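Local coordinates for protein superoxide dismutase [Fe] (Sulfolobus solfataricus, PDB 1WB7) that destroys superoxide radicals by disproportionating them to hydrogen peroxide and oxygen, using one iron ion per subunit, at residues 88-93 against 165-170. The protein carries 1 engineered substitution. Residues are numbered along the deposited sequence; the frame is centred on the assembly and turned at random.
With FE (Fe (III) ion), chain C.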
loop_
_atom_site.group_PDB
_atom_site.type_symbol
_atom_site.label_atom_id
_atom_site.label_comp_id
_atom_site.label_asym_id
_atom_site.label_seq_id
_atom_site.Cartn_x
_atom_site.Cartn_y
_atom_site.Cartn_z
ATOM N N TRP A 88 -8.621 -4.583 -22.614
ATOM C CA TRP A 88 -9.441 -5.053 -23.736
ATOM C C TRP A 88 -8.744 -4.826 -25.074
ATOM O O TRP A 88 -8.725 -5.712 -25.926
ATOM C CB TRP A 88 -10.790 -4.326 -23.776
ATOM C CG TRP A 88 -11.566 -4.389 -22.514
ATOM C CD1 TRP A 88 -12.175 -3.344 -21.881
ATOM C CD2 TRP A 88 -11.801 -5.545 -21.701
ATOM N NE1 TRP A 88 -12.769 -3.776 -20.722
ATOM C CE2 TRP A 88 -12.555 -5.122 -20.586
ATOM C CE3 TRP A 88 -11.444 -6.897 -21.804
ATOM C CZ2 TRP A 88 -12.960 -6.005 -19.575
ATOM C CZ3 TRP A 88 -11.848 -7.776 -20.796
ATOM C CH2 TRP A 88 -12.597 -7.324 -19.699
ATOM N N GLU A 89 -8.184 -3.630 -25.252
ATOM C CA GLU A 89 -7.501 -3.276 -26.490
ATOM C C GLU A 89 -6.152 -3.971 -26.632
ATOM O O GLU A 89 -5.592 -4.033 -27.724
ATOM C CB GLU A 89 -7.285 -1.762 -26.565
ATOM C CG GLU A 89 -8.546 -0.920 -26.663
ATOM C CD GLU A 89 -9.336 -1.165 -27.942
ATOM O OE1 GLU A 89 -8.716 -1.479 -28.987
ATOM O OE2 GLU A 89 -10.581 -1.025 -27.906
ATOM N N ASN A 90 -5.628 -4.494 -25.530
ATOM C CA ASN A 90 -4.331 -5.163 -25.572
ATOM C C ASN A 90 -4.475 -6.628 -25.958
ATOM O O ASN A 90 -3.485 -7.357 -26.045
ATOM C CB ASN A 90 -3.631 -5.054 -24.215
ATOM C CG ASN A 90 -2.134 -5.248 -24.320
ATOM O OD1 ASN A 90 -1.522 -5.939 -23.503
ATOM N ND2 ASN A 90 -1.530 -4.627 -25.331
ATOM N N MET A 91 -5.713 -7.064 -26.177
ATOM C CA MET A 91 -5.965 -8.442 -26.568
ATOM C C MET A 91 -6.759 -8.502 -27.872
ATOM O O MET A 91 -7.350 -7.511 -28.299
ATOM C CB MET A 91 -6.727 -9.184 -25.465
ATOM C CG MET A 91 -5.967 -9.299 -24.158
ATOM S SD MET A 91 -6.842 -10.296 -22.950
ATOM C CE MET A 91 -8.236 -9.197 -22.565
ATOM N N ALA A 92 -6.769 -9.674 -28.497
ATOM C CA ALA A 92 -7.482 -9.865 -29.752
ATOM C C ALA A 92 -7.693 -11.358 -29.973
ATOM O O ALA A 92 -6.898 -12.174 -29.514
ATOM C CB ALA A 92 -6.671 -9.266 -30.912
ATOM N N PRO A 93 -8.770 -11.736 -30.679
ATOM C CA PRO A 93 -9.006 -13.164 -30.915
ATOM C C PRO A 93 -7.779 -13.827 -31.536
ATOM O O PRO A 93 -7.037 -13.185 -32.282
ATOM C CB PRO A 93 -10.217 -13.168 -31.848
ATOM C CG PRO A 93 -10.119 -11.837 -32.553
ATOM C CD PRO A 93 -9.727 -10.908 -31.432
ATOM N N ILE A 165 1.771 2.395 -21.069
ATOM C CA ILE A 165 1.685 0.954 -20.878
ATOM C C ILE A 165 1.572 0.349 -22.272
ATOM O O ILE A 165 0.709 0.743 -23.068
ATOM C CB ILE A 165 0.431 0.595 -20.040
ATOM C CG1 ILE A 165 0.648 1.049 -18.590
ATOM C CG2 ILE A 165 0.129 -0.900 -20.134
ATOM C CD1 ILE A 165 -0.615 1.090 -17.758
ATOM N N ILE A 166 2.453 -0.600 -22.574
ATOM C CA ILE A 166 2.462 -1.240 -23.884
ATOM C C ILE A 166 1.812 -2.605 -23.815
ATOM O O ILE A 166 1.071 -3.007 -24.713
ATOM C CB ILE A 166 3.904 -1.395 -24.392
ATOM C CG1 ILE A 166 4.569 -0.022 -24.439
ATOM C CG2 ILE A 166 3.913 -2.059 -25.763
ATOM C CD1 ILE A 166 3.836 0.975 -25.321
ATOM N N LEU A 167 2.098 -3.310 -22.729
ATOM C CA LEU A 167 1.561 -4.640 -22.487
ATOM C C LEU A 167 0.874 -4.594 -21.126
ATOM O O LEU A 167 1.421 -4.044 -20.176
ATOM C CB LEU A 167 2.705 -5.656 -22.430
ATOM C CG LEU A 167 2.740 -6.886 -23.331
ATOM C CD1 LEU A 167 3.706 -7.896 -22.711
ATOM C CD2 LEU A 167 1.358 -7.500 -23.479
ATOM N N ILE A 168 -0.322 -5.158 -21.022
ATOM C CA ILE A 168 -1.005 -5.159 -19.742
ATOM C C ILE A 168 -1.757 -6.457 -19.504
ATOM O O ILE A 168 -2.524 -6.917 -20.355
ATOM C CB ILE A 168 -1.969 -3.948 -19.606
ATOM C CG1 ILE A 168 -2.675 -4.010 -18.246
ATOM C CG2 ILE A 168 -2.973 -3.927 -20.751
ATOM C CD1 ILE A 168 -3.294 -2.686 -17.810
ATOM N N LEU A 169 -1.512 -7.055 -18.340
ATOM C CA LEU A 169 -2.159 -8.308 -17.961
ATOM C C LEU A 169 -2.927 -8.142 -16.652
ATOM O O LEU A 169 -2.347 -7.770 -15.633
ATOM C CB LEU A 169 -1.106 -9.407 -17.795
ATOM C CG LEU A 169 -1.555 -10.723 -17.154
ATOM C CD1 LEU A 169 -2.599 -11.405 -18.031
ATOM C CD2 LEU A 169 -0.340 -11.630 -16.968
ATOM N N ASP A 170 -4.228 -8.416 -16.681
ATOM C CA ASP A 170 -5.060 -8.305 -15.485
ATOM C C ASP A 170 -4.847 -9.527 -14.587
ATOM O O ASP A 170 -5.014 -10.670 -15.022
ATOM C CB ASP A 170 -6.540 -8.220 -15.870
ATOM C CG ASP A 170 -7.440 -7.935 -14.675
ATOM O OD1 ASP A 170 -6.942 -7.928 -13.528
ATOM O OD2 ASP A 170 -8.651 -7.719 -14.882
HETATM FE FE FE C . -10.293 -6.974 -14.160
HETATM O O HOH W 1 -9.001 -6.065 -12.382
#
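Asn-90 OD1 accepts the backbone N-H of Ile-168 at 2.9 Å from N, a nearly straight bond (166° at the hydrogen). The donor stands above the plane of the amide carbonyl, 51° out of it. The other arm of the amide, ND2, turns to the carbonyl of Ile-166 and makes a weak, bent bond to its O at 3.1 Å. With CG swung anti to the backbone N (chi1 -159°), the Asn-90 side chain, whose CB already points at the strand, carries its amide up to a donor and an acceptor two residues apart on the same backbone. That backbone is irregular here: Ile-166 and Leu-167 both face Leu-138 of strand 134-140, a classic beta bulge in strand 165-170, an outer strand, within this chain, of the three-stranded antiparallel sheet of the C-terminal domain. Asn-90 follows directly on helix 67-89 of the alpha-hairpin domain, so the amide ties the two domains of the iron/manganese superoxide dismutase fold together in a buried setting. Two methyl groups pack against this side chain, Leu-167 CD2 lying 3.3 Å from Asn-90 OD1 and Ile-168 CG2 3.7 Å from Asn-90 CB. Cut back to an alanine here, the side chain would lose both amide arms, which would probably leave the Ile-168 N-H without its acceptor and open a gap beside the bulge. Two residues beyond Ile-168, Asp-170 OD2 binds the iron at 1.9 Å, alongside His-33, His-84, His-174 and a water.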